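Local coordinates for protein cycloalternan-forming enzyme (Listeria monocytogenes serovar 1/2a, PDB 5F7U) that is a large, multidomain carbohydrate-active protein of glycoside hydrolase family 31, built round a TIM barrel and carrying a carbohydrate-binding module, at residues 492-497 with 503-508; 838-843 with 848-853. The protein carries 1 engineered substitution. One frame throughout, in Å; residues are numbered along the deposited sequence.

Contact 1 comes first along the chain and contact 2 opens only after it has closed, so the two lie in series. Their centres are about 49 Å apart, their nearest atoms about 31 Å apart, and they sit on opposite sides of the chain's centre. Residues 492-497 and 503-508 belong to the family 31 TIM-barrel region, in an excursion between barrel strands 452-457 and 534-536. Residues 838-843 and 848-853 form a hairpin at one border of a six-stranded antiparallel sheet, far later in the sequence. The two share no strand or sheet, yet contact 2 touches helix 702-715, so this later hairpin packs on a helix that follows barrel strand 657-660 in sequence.

Contact 1: residues 492-497 with 503-508; sequences PYRVPA and NGILLD
Arg494 lies alongside Asn503 and sends NH1 to the backbone O of Asn503 at 2.9 Å, closing a loop that folds back on itself within the excursion between barrel strands 452-457 and 534-536 of this TIM barrel. With CG anti to the carbonyl carbon (chi1 -60°), the arginine chain runs extended to NE, which carries the guanidinium along Asn503. Two backbone bonds fasten the same turn: Val495 N reaches Gly504 O at 2.9 Å, and Asn503 N reaches Val495 O at 2.7 Å. Asn503 has a positive phi of 74°, a backbone shape that asparagine tolerates well. The guanidinium and amide planes are only 16° apart, and Ile505 CD1 lies over one guanidinium face, toward its rim, giving the flat cation an apolar neighbour. Deeper in, Leu506 CD1 meets the edge of the Tyr493 ring, 3.6 Å from CE2, while Leu506 CD2 touches Val495 CG2, the two side chains crossing at about a right angle. Tyr493 suits this buried place because its hydroxyl can pair with Met541 O and Trp543 N. Farther out, salt bridges from Arg494 to Asp463 and Glu475 hold the guanidinium, and Asp463 O receives Asn503 ND2. Where the two segments part, one water donates to Tyr493 O and to Leu506 O, 2.8 Å from each.

Contact 2: residues 838-843 with 848-853; sequences YSFYDD and EMRDIS
Met849 brings its thioether obliquely up to the Tyr841 ring, with SD 3.6 Å from ring atom CD1 in a Met-aromatic contact. Bends at chi2 (-48°) and chi3 (-70°) curl the flexible chain back across the strand pair, so that CE also lies 3.7 Å from the backbone O of Ser839. These residues share one face of an antiparallel beta hairpin with Asp851; in one of the two conformers of Ser839, OG donates to Asp851 OD1 at 2.8 Å across their non-hydrogen-bonded pair. Phe840 and Arg850 form a hydrogen-bonded pair, with N-H to O bonds running both ways. On their face, the aliphatic CG of Arg850 packs against Phe840 CD2 at 3.9 Å, while the ring itself is buried against Pro803, Leu826 and helix 702-715.

Beyond the ring, Arg850 grips Asp842 side-on: NE at 3.0 Å and NH2 at 3.1 Å both donate to OD2. OD2 receives NE on its anti lone pair, whereas NH2 comes from above the carboxylate plane; carboxylate and guanidinium planes are 48° apart. Glu848 CB lies over the centre of the guanidinium, and its carboxylate adds a long, purely electrostatic partner. Asp842 OD1 is hydrogen-bonded to Tyr823 OH, so the salt bridge borders a residue of a magnesium site. Both carboxylate oxygens are engaged, and the two donors on OD2 probably favour the charged form of this buried aspartate.

Contact 1: residues 492-497 with 503-508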
loop_
_atom_site.group_PDB
_atom_site.type_symbol
_atom_site.label_atom_id
_atom_site.label_comp_id
_atom_site.label_asym_id
_atom_site.label_seq_id
_atom_site.Cartn_x
_atom_site.Cartn_y
_atom_site.Cartn_z
ATOM N N PRO A 492 24.311 27.596 -2.480
ATOM C CA PRO A 492 23.065 26.834 -2.423
ATOM C C PRO A 492 23.132 25.537 -3.232
ATOM O O PRO A 492 23.743 25.498 -4.320
ATOM C CB PRO A 492 22.039 27.792 -3.034
ATOM C CG PRO A 492 22.848 28.737 -3.852
ATOM C CD PRO A 492 24.086 28.937 -3.052
ATOM N N TYR A 493 22.553 24.480 -2.673
ATOM C CA TYR A 493 22.463 23.202 -3.368
ATOM C C TYR A 493 21.462 23.315 -4.503
ATOM O O TYR A 493 20.321 23.757 -4.290
ATOM C CB TYR A 493 22.051 22.066 -2.426
ATOM C CG TYR A 493 21.628 20.831 -3.180
ATOM C CD1 TYR A 493 22.586 19.999 -3.778
ATOM C CD2 TYR A 493 20.279 20.507 -3.332
ATOM C CE1 TYR A 493 22.207 18.876 -4.504
ATOM C CE2 TYR A 493 19.890 19.380 -4.059
ATOM C CZ TYR A 493 20.856 18.576 -4.634
ATOM O OH TYR A 493 20.485 17.458 -5.343
ATOM N N ARG A 494 21.885 22.912 -5.698
ATOM C CA ARG A 494 20.970 22.799 -6.843
ATOM C C ARG A 494 20.846 21.357 -7.317
ATOM O O ARG A 494 21.814 20.611 -7.269
ATOM C CB ARG A 494 21.431 23.679 -8.005
ATOM C CG ARG A 494 21.507 25.159 -7.651
ATOM C CD ARG A 494 22.226 25.965 -8.720
ATOM N NE ARG A 494 22.249 27.376 -8.347
ATOM C CZ ARG A 494 21.318 28.266 -8.690
ATOM N NH1 ARG A 494 20.286 27.913 -9.441
ATOM N NH2 ARG A 494 21.423 29.524 -8.272
ATOM N N VAL A 495 19.646 20.985 -7.766
ATOM C CA VAL A 495 19.381 19.674 -8.378
ATOM C C VAL A 495 20.331 19.479 -9.581
ATOM O O VAL A 495 20.481 20.399 -10.401
ATOM C CB VAL A 495 17.904 19.583 -8.833
ATOM C CG1 VAL A 495 17.626 18.295 -9.585
ATOM C CG2 VAL A 495 16.970 19.683 -7.632
ATOM N N PRO A 496 20.979 18.294 -9.698
ATOM C CA PRO A 496 21.911 18.060 -10.821
ATOM C C PRO A 496 21.266 18.373 -12.174
ATOM O O PRO A 496 20.082 18.081 -12.373
ATOM C CB PRO A 496 22.208 16.558 -10.712
ATOM C CG PRO A 496 22.081 16.283 -9.247
ATOM C CD PRO A 496 20.899 17.113 -8.814
ATOM N N ALA A 497 22.054 18.976 -13.071
ATOM C CA ALA A 497 21.548 19.604 -14.303
ATOM C C ALA A 497 20.686 18.694 -15.202
ATOM O O ALA A 497 19.735 19.165 -15.831
ATOM C CB ALA A 497 22.699 20.239 -15.080
ATOM N N ASN A 503 19.117 22.231 -11.912
ATOM C CA ASN A 503 19.551 23.597 -11.571
ATOM C C ASN A 503 18.627 24.334 -10.581
ATOM O O ASN A 503 18.959 25.427 -10.123
ATOM C CB ASN A 503 19.829 24.465 -12.817
ATOM C CG ASN A 503 20.610 25.721 -12.487
ATOM O OD1 ASN A 503 21.736 25.659 -11.976
ATOM N ND2 ASN A 503 20.010 26.882 -12.758
ATOM N N GLY A 504 17.488 23.732 -10.260
ATOM C CA GLY A 504 16.575 24.310 -9.269
ATOM C C GLY A 504 17.147 24.189 -7.863
ATOM O O GLY A 504 17.949 23.292 -7.582
ATOM N N ILE A 505 16.689 25.061 -6.971
ATOM C CA ILE A 505 17.175 25.079 -5.605
ATOM C C ILE A 505 16.135 24.427 -4.691
ATOM O O ILE A 505 14.997 24.898 -4.582
ATOM C CB ILE A 505 17.511 26.529 -5.161
ATOM C CG1 ILE A 505 18.565 27.142 -6.099
ATOM C CG2 ILE A 505 18.011 26.556 -3.723
ATOM C CD1 ILE A 505 18.777 28.636 -5.912
ATOM N N LEU A 506 16.515 23.333 -4.038
ATOM C CA LEU A 506 15.608 22.699 -3.076
ATOM C C LEU A 506 15.414 23.543 -1.825
ATOM O O LEU A 506 16.363 24.142 -1.325
ATOM C CB LEU A 506 16.136 21.335 -2.639
ATOM C CG LEU A 506 16.127 20.168 -3.606
ATOM C CD1 LEU A 506 16.502 18.929 -2.797
ATOM C CD2 LEU A 506 14.729 19.986 -4.209
ATOM N N LEU A 507 14.172 23.606 -1.344
ATOM C CA LEU A 507 13.895 24.204 -0.043
ATOM C C LEU A 507 14.356 23.226 1.030
ATOM O O LEU A 507 14.045 22.038 0.974
ATOM C CB LEU A 507 12.393 24.518 0.098
ATOM C CG LEU A 507 11.873 25.359 1.277
ATOM C CD1 LEU A 507 11.748 24.585 2.586
ATOM C CD2 LEU A 507 12.693 26.641 1.458
ATOM N N ASP A 508 15.120 23.714 2.003
ATOM C CA ASP A 508 15.547 22.845 3.083
ATOM C C ASP A 508 14.425 22.642 4.099
ATOM O O ASP A 508 14.246 23.466 5.008
ATOM C CB ASP A 508 16.808 23.406 3.752
ATOM C CG ASP A 508 17.313 22.529 4.901
ATOM O OD1 ASP A 508 16.676 21.488 5.237
ATOM O OD2 ASP A 508 18.375 22.885 5.466
HETATM O O HOH W 1 19.073 23.501 -1.809
#

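Contact 2: residues 838-843 with 848-853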
loop_
_atom_site.group_PDB
_atom_site.type_symbol
_atom_site.label_atom_id
_atom_site.label_comp_id
_atom_site.label_asym_id
_atom_site.label_seq_id
_atom_site.Cartn_x
_atom_site.Cartn_y
_atom_site.Cartn_z
ATOM N N TYR A 838 -18.801 -6.102 15.256
ATOM C CA TYR A 838 -18.213 -5.095 14.397
ATOM C C TYR A 838 -18.404 -3.724 15.018
ATOM O O TYR A 838 -19.480 -3.425 15.524
ATOM C CB TYR A 838 -18.896 -5.154 13.040
ATOM C CG TYR A 838 -18.422 -4.137 12.020
ATOM C CD1 TYR A 838 -17.212 -4.311 11.345
ATOM C CD2 TYR A 838 -19.218 -3.030 11.687
ATOM C CE1 TYR A 838 -16.792 -3.402 10.374
ATOM C CE2 TYR A 838 -18.805 -2.116 10.722
ATOM C CZ TYR A 838 -17.589 -2.303 10.078
ATOM O OH TYR A 838 -17.184 -1.419 9.093
ATOM N N SER A 839 -17.354 -2.914 14.981
ATOM C CA SER A 839 -17.415 -1.540 15.470
ATOM C C SER A 839 -17.487 -0.621 14.265
ATOM O O SER A 839 -16.490 -0.455 13.551
ATOM C CB SER A 839 -16.172 -1.219 16.307
ATOM O OG SER A 839 -16.394 -0.109 17.159
ATOM N N PHE A 840 -18.666 -0.044 14.029
ATOM C CA PHE A 840 -18.887 0.867 12.909
ATOM C C PHE A 840 -18.542 2.319 13.283
ATOM O O PHE A 840 -19.018 2.836 14.287
ATOM C CB PHE A 840 -20.354 0.747 12.463
ATOM C CG PHE A 840 -20.790 1.786 11.482
ATOM C CD1 PHE A 840 -20.078 2.013 10.291
ATOM C CD2 PHE A 840 -21.941 2.548 11.740
ATOM C CE1 PHE A 840 -20.495 2.980 9.391
ATOM C CE2 PHE A 840 -22.372 3.505 10.830
ATOM C CZ PHE A 840 -21.641 3.730 9.665
ATOM N N TYR A 841 -17.715 2.957 12.456
ATOM C CA TYR A 841 -17.379 4.362 12.620
ATOM C C TYR A 841 -18.419 5.235 11.940
ATOM O O TYR A 841 -18.417 5.393 10.711
ATOM C CB TYR A 841 -15.999 4.629 12.026
ATOM C CG TYR A 841 -15.473 6.036 12.214
ATOM C CD1 TYR A 841 -15.517 6.672 13.462
ATOM C CD2 TYR A 841 -14.888 6.714 11.141
ATOM C CE1 TYR A 841 -15.018 7.961 13.624
ATOM C CE2 TYR A 841 -14.375 7.994 11.291
ATOM C CZ TYR A 841 -14.445 8.611 12.526
ATOM O OH TYR A 841 -13.935 9.877 12.657
ATOM N N ASP A 842 -19.310 5.804 12.744
ATOM C CA ASP A 842 -20.444 6.520 12.196
ATOM C C ASP A 842 -20.070 8.005 12.017
ATOM O O ASP A 842 -20.402 8.851 12.852
ATOM C CB ASP A 842 -21.662 6.281 13.091
ATOM C CG ASP A 842 -22.929 6.940 12.578
ATOM O OD1 ASP A 842 -22.926 7.558 11.501
ATOM O OD2 ASP A 842 -23.936 6.838 13.295
ATOM N N ASP A 843 -19.380 8.288 10.910
ATOM C CA ASP A 843 -18.854 9.630 10.599
ATOM C C ASP A 843 -19.970 10.663 10.418
ATOM O O ASP A 843 -19.775 11.852 10.703
ATOM C CB ASP A 843 -17.987 9.599 9.322
ATOM C CG ASP A 843 -17.269 10.928 9.051
ATOM O OD1 ASP A 843 -16.565 11.442 9.953
ATOM O OD2 ASP A 843 -17.389 11.471 7.925
ATOM N N GLU A 848 -19.311 8.630 16.232
ATOM C CA GLU A 848 -19.651 7.646 17.267
ATOM C C GLU A 848 -19.279 6.258 16.774
ATOM O O GLU A 848 -19.589 5.931 15.635
ATOM C CB GLU A 848 -21.168 7.618 17.512
ATOM C CG GLU A 848 -21.783 8.879 18.083
ATOM C CD GLU A 848 -21.838 8.872 19.590
ATOM O OE1 GLU A 848 -21.130 9.708 20.195
ATOM O OE2 GLU A 848 -22.590 8.041 20.166
ATOM N N MET A 849 -18.645 5.441 17.621
ATOM C CA MET A 849 -18.502 4.013 17.309
ATOM C C MET A 849 -19.809 3.300 17.647
ATOM O O MET A 849 -20.321 3.444 18.750
ATOM C CB MET A 849 -17.328 3.357 18.054
ATOM C CG MET A 849 -15.940 3.927 17.769
ATOM S SD MET A 849 -15.492 4.157 16.031
ATOM C CE MET A 849 -15.317 2.463 15.475
ATOM N N ARG A 850 -20.356 2.552 16.692
ATOM C CA ARG A 850 -21.578 1.790 16.915
ATOM C C ARG A 850 -21.192 0.320 16.926
ATOM O O ARG A 850 -20.738 -0.212 15.910
ATOM C CB ARG A 850 -22.618 2.050 15.814
ATOM C CG ARG A 850 -22.832 3.505 15.426
ATOM C CD ARG A 850 -23.583 4.270 16.497
ATOM N NE ARG A 850 -23.995 5.571 15.994
ATOM C CZ ARG A 850 -24.609 6.499 16.715
ATOM N NH1 ARG A 850 -24.900 6.280 17.996
ATOM N NH2 ARG A 850 -24.927 7.661 16.158
ATOM N N ASP A 851 -21.360 -0.317 18.084
ATOM C CA ASP A 851 -20.954 -1.706 18.261
ATOM C C ASP A 851 -22.131 -2.633 17.967
ATOM O O ASP A 851 -23.128 -2.642 18.710
ATOM C CB ASP A 851 -20.411 -1.958 19.673
ATOM C CG ASP A 851 -19.147 -1.145 19.995
ATOM O OD1 ASP A 851 -18.311 -0.840 19.093
ATOM O OD2 ASP A 851 -19.000 -0.801 21.189
ATOM N N ILE A 852 -22.008 -3.385 16.871
ATOM C CA ILE A 852 -23.054 -4.295 16.393
ATOM C C ILE A 852 -22.568 -5.706 16.644
ATOM O O ILE A 852 -21.398 -6.018 16.388
ATOM C CB ILE A 852 -23.280 -4.216 14.847
ATOM C CG1 ILE A 852 -22.985 -2.827 14.256
ATOM C CG2 ILE A 852 -24.645 -4.798 14.446
ATOM C CD1 ILE A 852 -24.033 -1.769 14.510
ATOM N N SER A 853 -23.447 -6.569 17.141
ATOM C CA SER A 853 -23.082 -7.975 17.273
ATOM C C SER A 853 -24.181 -8.878 16.745
ATOM O O SER A 853 -25.372 -8.547 16.814
ATOM C CB SER A 853 -22.709 -8.333 18.715
ATOM O OG SER A 853 -23.827 -8.241 19.572
#